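Local coordinates for Crov588 (Cafeteriavirus, PDB 6NYR), which is of unknown function but folds as a circular protein of FNIP-type leucine-rich repeats, a repeat class that often mediates binding, at residues S626-T631 / T648-K653; L517-F522 / S538-T543; G141-L146 / N163-L168. All coordinates share one frame; numbering follows the deposited sequence.

The three contacts sample one repeated pairing of successive parallel strands at separate places on the ring of leucine-rich repeats. Contact 3 comes first in the chain, then contact 2, then contact 1 close to the C-terminal end. The centres of contacts 1 and 2 lie about 24 Å apart, with about 15 Å between nearest atoms, on the same side of the chain's centre. Centre to centre, contact 3 is about 52 Å from contact 1 and about 58 Å from contact 2; contacts 2 and 3 lie on opposite sides of the ring. No active site is known; a glycerol, probably from crystallisation, lies about 6 Å from the side chain of Thr-648.

Contact 1 (S626-T631 / T648-K653); sequences SLTHLT and TLKVLK
His-629, Leu-630 and Thr-631 pair in register with Val-651, Leu-652 and Lys-653 as parallel strands whose axes diverge by 8° and approach to 4.8 Å. The regular bonds run from Leu-630 N to Val-651 O and from Lys-653 N to Leu-630 O. Where the strands begin, Thr-628 O takes two amides, Lys-650 N at 2.9 Å and Val-651 N at 3.1 Å; the first comes in tilted from the carbonyl plane, the second almost end-on to the carbonyl. One residue earlier a side chain takes over: Thr-648 OG1 donates to Leu-627 O at 2.7 Å from above the carbonyl plane. That hydroxyl lies between its own backbone N and carbonyl carbon (chi1 45°), which aims it at the preceding coil; Cys-625 O is a second carbonyl within bonding range, so the single proton is probably shared between the two.

On the buried face, leucines lie side by side and point the same way. Leu-649 CD1 meets Leu-627 CD2 at 3.5 Å and also reaches Leu-630 CB, while Leu-652 CD1 rests against Leu-630 CD2 at 4.1 Å. The other face is mixed. The His-629 ring meets Val-651 aslant, its CD2 at 3.9 Å from Val-651 CB, and its rotation is held by an in-plane bond between ND1 and Thr-628 OG1. Alongside, Thr-631 OG1 and CG2 pack on the aliphatic root of Lys-653.

Inward leucines of this kind are characteristic of leucine-rich-repeat coils. Tyr-607 of strand 607-609 stacks on His-629, and Leu-608 packs on Leu-627 and Leu-630. Beyond the second strand, Phe-673 covers Leu-649 and Leu-652, and the terminal strand 674-678 brings Lys-674 and Glu-676 against Val-651.

Contact 2 (L517-F522 / S538-T543); sequences LTHLIF and SLTHLT
The rings of His-519 and His-541 form an offset stack, with centroids 4.1 Å apart and planes inclined by only 10°. NE2 of His-519 sits over the face of the His-541 ring, displaced toward its rim, while His-541 CB lies over the His-519 face in a CH-pi contact. Both CG atoms are anti to their carbonyl carbons (chi1 -70° and -71°), which sends the rings out side by side. Each is fixed in rotation by an in-plane bond at ND1: to Thr-518 OG1 at 2.7 Å in one, to Thr-540 OG1 at 2.6 Å in the other.

Further along that face, Ile-521 CD1 closes on Thr-543 CB at 3.6 Å. On the reverse face Leu-539 CD1 packs against Leu-520 CB at 3.8 Å, and Leu-542 CD1 touches both Leu-520 CD2 and Phe-522 CE2. Leucines turned into the coil, with the histidines, Ile-521 and Thr-543 on the other face, mark the parallel strands of consecutive leucine-rich repeats.

The backbone sets this spacing. Thr-518 O accepts from Thr-540 N, in its plane on a lone pair, and from His-541 N; Phe-522 N bonds to Thr-543 O. Ser-538 OG donates to Leu-517 O at 2.8 Å. Farther out, His-563 extends the stack from His-541, Thr-496 O holds Thr-518 OG1, and Phe-526 stacks on Phe-522.

Contact 3 (G141-L146 / N163-L168); sequences GGLTHL and NSLTHL
NE2 of His-145 stands above the face of the His-167 ring, toward its rim, and His-167 CB lies over the His-145 face; the rings form a close offset stack, centroids 3.9 Å apart and planes at 11°. In-plane bonds at ND1 orient both: His-145 ND1 donates to Thr-144 OG1, itself bonded to Thr-122 O, and His-167 ND1 pairs with Thr-166 OG1 at 2.8 Å. Behind the strands the leucines are also in van der Waals contact, Leu-146 CD2 meeting Leu-168 CD1 at 3.7 Å and Leu-146 CB meeting Leu-165 CD1 at 3.8 Å.

His-123 and Tyr-189 stack on His-145 and His-167, so the pair belongs to an aromatic row crossing successive FNIP-type leucine-rich repeats. Thr-144 O binds the backbone here, accepting Thr-166 N on an in-plane lone pair and His-167 N at 2.9 Å.

Toward the exposed turn the chains are wider apart, 5.6 Å between the CA atoms of Gly-142 and Ser-164 against 4.6 Å for His-145 and His-167; Gly-142 and the exposed Gly-141 contribute little surface. The link here is Ser-164 OG, held between its backbone N and carbonyl carbon (chi1 55°), which donates to Leu-143 O at 2.7 Å.

Contact 1 (S626-T631 / T648-K653)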
loop_
_atom_site.group_PDB
_atom_site.type_symbol
_atom_site.label_atom_id
_atom_site.label_comp_id
_atom_site.label_asym_id
_atom_site.label_seq_id
_atom_site.Cartn_x
_atom_site.Cartn_y
_atom_site.Cartn_z
ATOM N N SER A 626 -26.066 16.962 19.848
ATOM C CA SER A 626 -24.937 17.368 19.021
ATOM C C SER A 626 -24.691 16.424 17.860
ATOM O O SER A 626 -23.748 16.637 17.090
ATOM C CB SER A 626 -23.652 17.464 19.852
ATOM O OG SER A 626 -23.613 18.655 20.605
ATOM N N LEU A 627 -25.513 15.397 17.711
ATOM C CA LEU A 627 -25.188 14.314 16.800
ATOM C C LEU A 627 -25.163 14.802 15.361
ATOM O O LEU A 627 -26.076 15.507 14.916
ATOM C CB LEU A 627 -26.191 13.178 16.949
ATOM C CG LEU A 627 -25.771 11.912 16.199
ATOM C CD1 LEU A 627 -25.819 10.728 17.142
ATOM C CD2 LEU A 627 -26.664 11.704 15.001
ATOM N N THR A 628 -24.117 14.403 14.630
ATOM C CA THR A 628 -23.951 14.776 13.239
ATOM C C THR A 628 -23.988 13.596 12.283
ATOM O O THR A 628 -24.298 13.798 11.100
ATOM C CB THR A 628 -22.614 15.507 13.032
ATOM O OG1 THR A 628 -21.539 14.668 13.483
ATOM C CG2 THR A 628 -22.588 16.826 13.795
ATOM N N HIS A 629 -23.677 12.386 12.748
ATOM C CA HIS A 629 -23.547 11.222 11.878
ATOM C C HIS A 629 -24.197 10.028 12.561
ATOM O O HIS A 629 -23.673 9.509 13.554
ATOM C CB HIS A 629 -22.075 10.951 11.564
ATOM C CG HIS A 629 -21.449 11.984 10.679
ATOM N ND1 HIS A 629 -21.243 13.287 11.079
ATOM C CD2 HIS A 629 -20.989 11.906 9.409
ATOM C CE1 HIS A 629 -20.681 13.965 10.096
ATOM N NE2 HIS A 629 -20.516 13.151 9.069
ATOM N N LEU A 630 -25.325 9.583 12.013
ATOM C CA LEU A 630 -26.117 8.500 12.583
ATOM C C LEU A 630 -26.154 7.348 11.594
ATOM O O LEU A 630 -26.583 7.525 10.449
ATOM C CB LEU A 630 -27.536 8.971 12.897
ATOM C CG LEU A 630 -28.489 7.908 13.451
ATOM C CD1 LEU A 630 -27.937 7.305 14.731
ATOM C CD2 LEU A 630 -29.872 8.498 13.670
ATOM N N THR A 631 -25.706 6.175 12.031
ATOM C CA THR A 631 -25.647 4.998 11.181
ATOM C C THR A 631 -26.413 3.850 11.822
ATOM O O THR A 631 -26.161 3.496 12.981
ATOM C CB THR A 631 -24.197 4.578 10.921
ATOM O OG1 THR A 631 -23.495 5.650 10.280
ATOM C CG2 THR A 631 -24.153 3.344 10.032
ATOM N N THR A 648 -28.855 19.099 14.297
ATOM C CA THR A 648 -27.457 19.095 13.893
ATOM C C THR A 648 -27.149 18.034 12.845
ATOM O O THR A 648 -26.079 18.097 12.232
ATOM C CB THR A 648 -26.550 18.867 15.113
ATOM O OG1 THR A 648 -27.083 17.808 15.918
ATOM C CG2 THR A 648 -26.422 20.137 15.940
ATOM N N LEU A 649 -28.050 17.077 12.618
ATOM C CA LEU A 649 -27.708 15.923 11.799
ATOM C C LEU A 649 -27.236 16.349 10.414
ATOM O O LEU A 649 -27.846 17.196 9.759
ATOM C CB LEU A 649 -28.901 14.975 11.668
ATOM C CG LEU A 649 -28.550 13.663 10.961
ATOM C CD1 LEU A 649 -27.573 12.847 11.813
ATOM C CD2 LEU A 649 -29.781 12.833 10.628
ATOM N N LYS A 650 -26.147 15.728 9.971
ATOM C CA LYS A 650 -25.578 15.944 8.646
ATOM C C LYS A 650 -25.701 14.736 7.734
ATOM O O LYS A 650 -25.956 14.901 6.539
ATOM C CB LYS A 650 -24.103 16.345 8.771
ATOM C CG LYS A 650 -23.887 17.681 9.477
ATOM C CD LYS A 650 -22.414 18.070 9.507
ATOM C CE LYS A 650 -22.181 19.359 10.286
ATOM N NZ LYS A 650 -22.830 20.525 9.600
ATOM N N VAL A 651 -25.536 13.525 8.261
ATOM C CA VAL A 651 -25.539 12.319 7.443
ATOM C C VAL A 651 -26.305 11.218 8.160
ATOM O O VAL A 651 -26.007 10.894 9.313
ATOM C CB VAL A 651 -24.104 11.848 7.123
ATOM C CG1 VAL A 651 -24.129 10.515 6.391
ATOM C CG2 VAL A 651 -23.374 12.899 6.305
ATOM N N LEU A 652 -27.279 10.634 7.464
ATOM C CA LEU A 652 -28.013 9.467 7.940
ATOM C C LEU A 652 -27.664 8.288 7.039
ATOM O O LEU A 652 -27.878 8.349 5.824
ATOM C CB LEU A 652 -29.518 9.727 7.933
ATOM C CG LEU A 652 -30.425 8.528 8.217
ATOM C CD1 LEU A 652 -30.130 7.955 9.594
ATOM C CD2 LEU A 652 -31.889 8.937 8.107
ATOM N N LYS A 653 -27.125 7.226 7.634
ATOM C CA LYS A 653 -26.726 6.024 6.908
ATOM C C LYS A 653 -27.758 4.924 7.139
ATOM O O LYS A 653 -28.036 4.559 8.286
ATOM C CB LYS A 653 -25.342 5.563 7.366
ATOM C CG LYS A 653 -24.823 4.316 6.672
ATOM C CD LYS A 653 -24.241 4.618 5.302
ATOM C CE LYS A 653 -22.765 4.982 5.416
ATOM N NZ LYS A 653 -21.899 3.768 5.541
#

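Contact 2 (L517-F522 / S538-T543)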
loop_
_atom_site.group_PDB
_atom_site.type_symbol
_atom_site.label_atom_id
_atom_site.label_comp_id
_atom_site.label_asym_id
_atom_site.label_seq_id
_atom_site.Cartn_x
_atom_site.Cartn_y
_atom_site.Cartn_z
ATOM N N LEU A 517 -2.872 5.732 30.670
ATOM C CA LEU A 517 -3.425 4.931 29.584
ATOM C C LEU A 517 -4.560 5.672 28.891
ATOM O O LEU A 517 -5.551 6.047 29.528
ATOM C CB LEU A 517 -3.929 3.598 30.129
ATOM C CG LEU A 517 -4.158 2.469 29.131
ATOM C CD1 LEU A 517 -2.826 1.946 28.618
ATOM C CD2 LEU A 517 -4.973 1.347 29.758
ATOM N N THR A 518 -4.423 5.860 27.579
ATOM C CA THR A 518 -5.461 6.480 26.769
ATOM C C THR A 518 -6.226 5.474 25.920
ATOM O O THR A 518 -7.404 5.699 25.628
ATOM C CB THR A 518 -4.852 7.548 25.846
ATOM O OG1 THR A 518 -3.930 6.930 24.941
ATOM C CG2 THR A 518 -4.142 8.615 26.654
ATOM N N HIS A 519 -5.579 4.385 25.503
ATOM C CA HIS A 519 -6.165 3.415 24.585
ATOM C C HIS A 519 -6.163 2.031 25.224
ATOM O O HIS A 519 -5.114 1.548 25.655
ATOM C CB HIS A 519 -5.394 3.366 23.261
ATOM C CG HIS A 519 -5.565 4.586 22.412
ATOM N ND1 HIS A 519 -5.068 5.821 22.770
ATOM C CD2 HIS A 519 -6.177 4.755 21.217
ATOM C CE1 HIS A 519 -5.370 6.700 21.831
ATOM N NE2 HIS A 519 -6.041 6.080 20.878
ATOM N N LEU A 520 -7.332 1.394 25.274
ATOM C CA LEU A 520 -7.458 0.044 25.811
ATOM C C LEU A 520 -8.211 -0.814 24.805
ATOM O O LEU A 520 -9.288 -0.429 24.337
ATOM C CB LEU A 520 -8.176 0.047 27.161
ATOM C CG LEU A 520 -8.286 -1.308 27.853
ATOM C CD1 LEU A 520 -6.914 -1.952 28.022
ATOM C CD2 LEU A 520 -8.979 -1.169 29.200
ATOM N N ILE A 521 -7.645 -1.975 24.487
ATOM C CA ILE A 521 -8.193 -2.882 23.487
ATOM C C ILE A 521 -8.330 -4.254 24.127
ATOM O O ILE A 521 -7.322 -4.859 24.513
ATOM C CB ILE A 521 -7.289 -2.979 22.239
ATOM C CG1 ILE A 521 -7.024 -1.597 21.638
ATOM C CG2 ILE A 521 -7.901 -3.948 21.226
ATOM C CD1 ILE A 521 -8.177 -0.995 20.887
ATOM N N PHE A 522 -9.560 -4.743 24.245
ATOM C CA PHE A 522 -9.795 -6.092 24.735
ATOM C C PHE A 522 -9.840 -7.076 23.576
ATOM O O PHE A 522 -10.331 -6.758 22.488
ATOM C CB PHE A 522 -11.095 -6.160 25.532
ATOM C CG PHE A 522 -10.985 -5.594 26.914
ATOM C CD1 PHE A 522 -10.267 -6.259 27.891
ATOM C CD2 PHE A 522 -11.594 -4.395 27.238
ATOM C CE1 PHE A 522 -10.163 -5.747 29.166
ATOM C CE2 PHE A 522 -11.489 -3.871 28.513
ATOM C CZ PHE A 522 -10.774 -4.547 29.478
ATOM N N SER A 538 -7.705 8.782 32.478
ATOM C CA SER A 538 -7.062 9.303 31.282
ATOM C C SER A 538 -7.565 8.649 30.005
ATOM O O SER A 538 -7.177 9.076 28.914
ATOM C CB SER A 538 -5.548 9.102 31.375
ATOM O OG SER A 538 -5.251 7.750 31.682
ATOM N N LEU A 539 -8.413 7.635 30.116
ATOM C CA LEU A 539 -8.732 6.778 28.983
ATOM C C LEU A 539 -9.703 7.464 28.037
ATOM O O LEU A 539 -10.779 7.913 28.447
ATOM C CB LEU A 539 -9.320 5.459 29.480
ATOM C CG LEU A 539 -9.384 4.314 28.471
ATOM C CD1 LEU A 539 -8.010 3.709 28.249
ATOM C CD2 LEU A 539 -10.374 3.261 28.948
ATOM N N THR A 540 -9.315 7.537 26.765
ATOM C CA THR A 540 -10.140 8.122 25.720
ATOM C C THR A 540 -10.714 7.101 24.749
ATOM O O THR A 540 -11.764 7.357 24.154
ATOM C CB THR A 540 -9.322 9.143 24.913
ATOM O OG1 THR A 540 -8.246 8.467 24.242
ATOM C CG2 THR A 540 -8.763 10.229 25.817
ATOM N N HIS A 541 -10.060 5.954 24.575
ATOM C CA HIS A 541 -10.456 4.967 23.579
ATOM C C HIS A 541 -10.618 3.620 24.266
ATOM O O HIS A 541 -9.680 3.130 24.908
ATOM C CB HIS A 541 -9.426 4.889 22.450
ATOM C CG HIS A 541 -9.423 6.091 21.560
ATOM N ND1 HIS A 541 -8.981 7.327 21.980
ATOM C CD2 HIS A 541 -9.815 6.248 20.274
ATOM C CE1 HIS A 541 -9.102 8.194 20.991
ATOM N NE2 HIS A 541 -9.603 7.564 19.943
ATOM N N LEU A 542 -11.807 3.032 24.143
ATOM C CA LEU A 542 -12.107 1.739 24.747
ATOM C C LEU A 542 -12.781 0.866 23.698
ATOM O O LEU A 542 -13.831 1.234 23.162
ATOM C CB LEU A 542 -13.004 1.898 25.976
ATOM C CG LEU A 542 -13.355 0.606 26.719
ATOM C CD1 LEU A 542 -12.091 -0.079 27.223
ATOM C CD2 LEU A 542 -14.319 0.876 27.869
ATOM N N THR A 543 -12.179 -0.281 23.407
ATOM C CA THR A 543 -12.700 -1.215 22.417
ATOM C C THR A 543 -12.896 -2.575 23.072
ATOM O O THR A 543 -11.934 -3.173 23.569
ATOM C CB THR A 543 -11.757 -1.326 21.215
ATOM O OG1 THR A 543 -11.772 -0.096 20.480
ATOM C CG2 THR A 543 -12.177 -2.474 20.306
HETATM O O HOH W 1 -9.601 1.638 21.729
#

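Contact 3 (G141-L146 / N163-L168)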
loop_
_atom_site.group_PDB
_atom_site.type_symbol
_atom_site.label_atom_id
_atom_site.label_comp_id
_atom_site.label_asym_id
_atom_site.label_seq_id
_atom_site.Cartn_x
_atom_site.Cartn_y
_atom_site.Cartn_z
ATOM N N GLY A 141 1.034 16.226 -35.287
ATOM C CA GLY A 141 2.408 16.645 -35.489
ATOM C C GLY A 141 3.157 16.999 -34.226
ATOM O O GLY A 141 4.392 16.998 -34.233
ATOM N N GLY A 142 2.444 17.317 -33.153
ATOM C CA GLY A 142 3.077 17.643 -31.893
ATOM C C GLY A 142 2.877 16.592 -30.817
ATOM O O GLY A 142 2.934 16.905 -29.623
ATOM N N LEU A 143 2.630 15.346 -31.220
ATOM C CA LEU A 143 2.461 14.269 -30.255
ATOM C C LEU A 143 3.736 14.081 -29.438
ATOM O O LEU A 143 4.848 14.089 -29.975
ATOM C CB LEU A 143 2.131 12.960 -30.967
ATOM C CG LEU A 143 0.792 12.250 -30.772
ATOM C CD1 LEU A 143 1.049 10.719 -30.898
ATOM C CD2 LEU A 143 0.091 12.553 -29.480
ATOM N N THR A 144 3.567 13.902 -28.130
ATOM C CA THR A 144 4.676 13.617 -27.227
ATOM C C THR A 144 4.617 12.220 -26.628
ATOM O O THR A 144 5.660 11.596 -26.431
ATOM C CB THR A 144 4.715 14.643 -26.084
ATOM O OG1 THR A 144 3.454 14.647 -25.402
ATOM C CG2 THR A 144 5.010 16.032 -26.620
ATOM N N HIS A 145 3.424 11.713 -26.323
ATOM C CA HIS A 145 3.260 10.420 -25.672
ATOM C C HIS A 145 2.393 9.528 -26.548
ATOM O O HIS A 145 1.258 9.891 -26.879
ATOM C CB HIS A 145 2.647 10.587 -24.278
ATOM C CG HIS A 145 3.583 11.194 -23.277
ATOM N ND1 HIS A 145 4.122 12.454 -23.428
ATOM C CD2 HIS A 145 4.099 10.702 -22.125
ATOM C CE1 HIS A 145 4.916 12.718 -22.405
ATOM N NE2 HIS A 145 4.920 11.670 -21.601
ATOM N N LEU A 146 2.930 8.367 -26.922
ATOM C CA LEU A 146 2.212 7.398 -27.737
ATOM C C LEU A 146 2.319 6.015 -27.110
ATOM O O LEU A 146 3.424 5.526 -26.861
ATOM C CB LEU A 146 2.758 7.358 -29.166
ATOM C CG LEU A 146 2.113 6.311 -30.077
ATOM C CD1 LEU A 146 0.643 6.637 -30.298
ATOM C CD2 LEU A 146 2.863 6.207 -31.390
ATOM N N ASN A 163 8.374 13.991 -34.966
ATOM C CA ASN A 163 9.706 14.332 -34.457
ATOM C C ASN A 163 9.642 15.053 -33.103
ATOM O O ASN A 163 10.664 15.566 -32.630
ATOM C CB ASN A 163 10.480 15.169 -35.479
ATOM C CG ASN A 163 9.759 16.439 -35.875
ATOM O OD1 ASN A 163 9.099 17.080 -35.055
ATOM N ND2 ASN A 163 9.885 16.814 -37.144
ATOM N N SER A 164 8.461 15.096 -32.491
ATOM C CA SER A 164 8.276 15.686 -31.172
ATOM C C SER A 164 8.069 14.638 -30.089
ATOM O O SER A 164 7.976 14.992 -28.907
ATOM C CB SER A 164 7.076 16.639 -31.192
ATOM O OG SER A 164 5.923 15.966 -31.671
ATOM N N LEU A 165 8.013 13.363 -30.456
ATOM C CA LEU A 165 7.651 12.311 -29.517
ATOM C C LEU A 165 8.752 12.091 -28.487
ATOM O O LEU A 165 9.933 11.987 -28.833
ATOM C CB LEU A 165 7.384 11.015 -30.278
ATOM C CG LEU A 165 6.504 9.949 -29.634
ATOM C CD1 LEU A 165 5.042 10.350 -29.682
ATOM C CD2 LEU A 165 6.732 8.604 -30.320
ATOM N N THR A 166 8.357 12.022 -27.217
ATOM C CA THR A 166 9.278 11.716 -26.130
ATOM C C THR A 166 9.032 10.358 -25.485
ATOM O O THR A 166 9.973 9.763 -24.952
ATOM C CB THR A 166 9.199 12.790 -25.031
ATOM O OG1 THR A 166 7.852 12.885 -24.549
ATOM C CG2 THR A 166 9.656 14.139 -25.551
ATOM N N HIS A 167 7.800 9.855 -25.520
ATOM C CA HIS A 167 7.430 8.630 -24.818
ATOM C C HIS A 167 6.723 7.695 -25.784
ATOM O O HIS A 167 5.708 8.067 -26.383
ATOM C CB HIS A 167 6.536 8.938 -23.613
ATOM C CG HIS A 167 7.256 9.607 -22.483
ATOM N ND1 HIS A 167 7.773 10.881 -22.576
ATOM C CD2 HIS A 167 7.562 9.167 -21.239
ATOM C CE1 HIS A 167 8.356 11.202 -21.435
ATOM N NE2 HIS A 167 8.244 10.178 -20.607
ATOM N N LEU A 168 7.261 6.486 -25.933
ATOM C CA LEU A 168 6.703 5.473 -26.817
ATOM C C LEU A 168 6.642 4.143 -26.084
ATOM O O LEU A 168 7.658 3.670 -25.564
ATOM C CB LEU A 168 7.547 5.327 -28.087
ATOM C CG LEU A 168 7.116 4.227 -29.062
ATOM C CD1 LEU A 168 5.763 4.576 -29.673
ATOM C CD2 LEU A 168 8.167 3.989 -30.136
#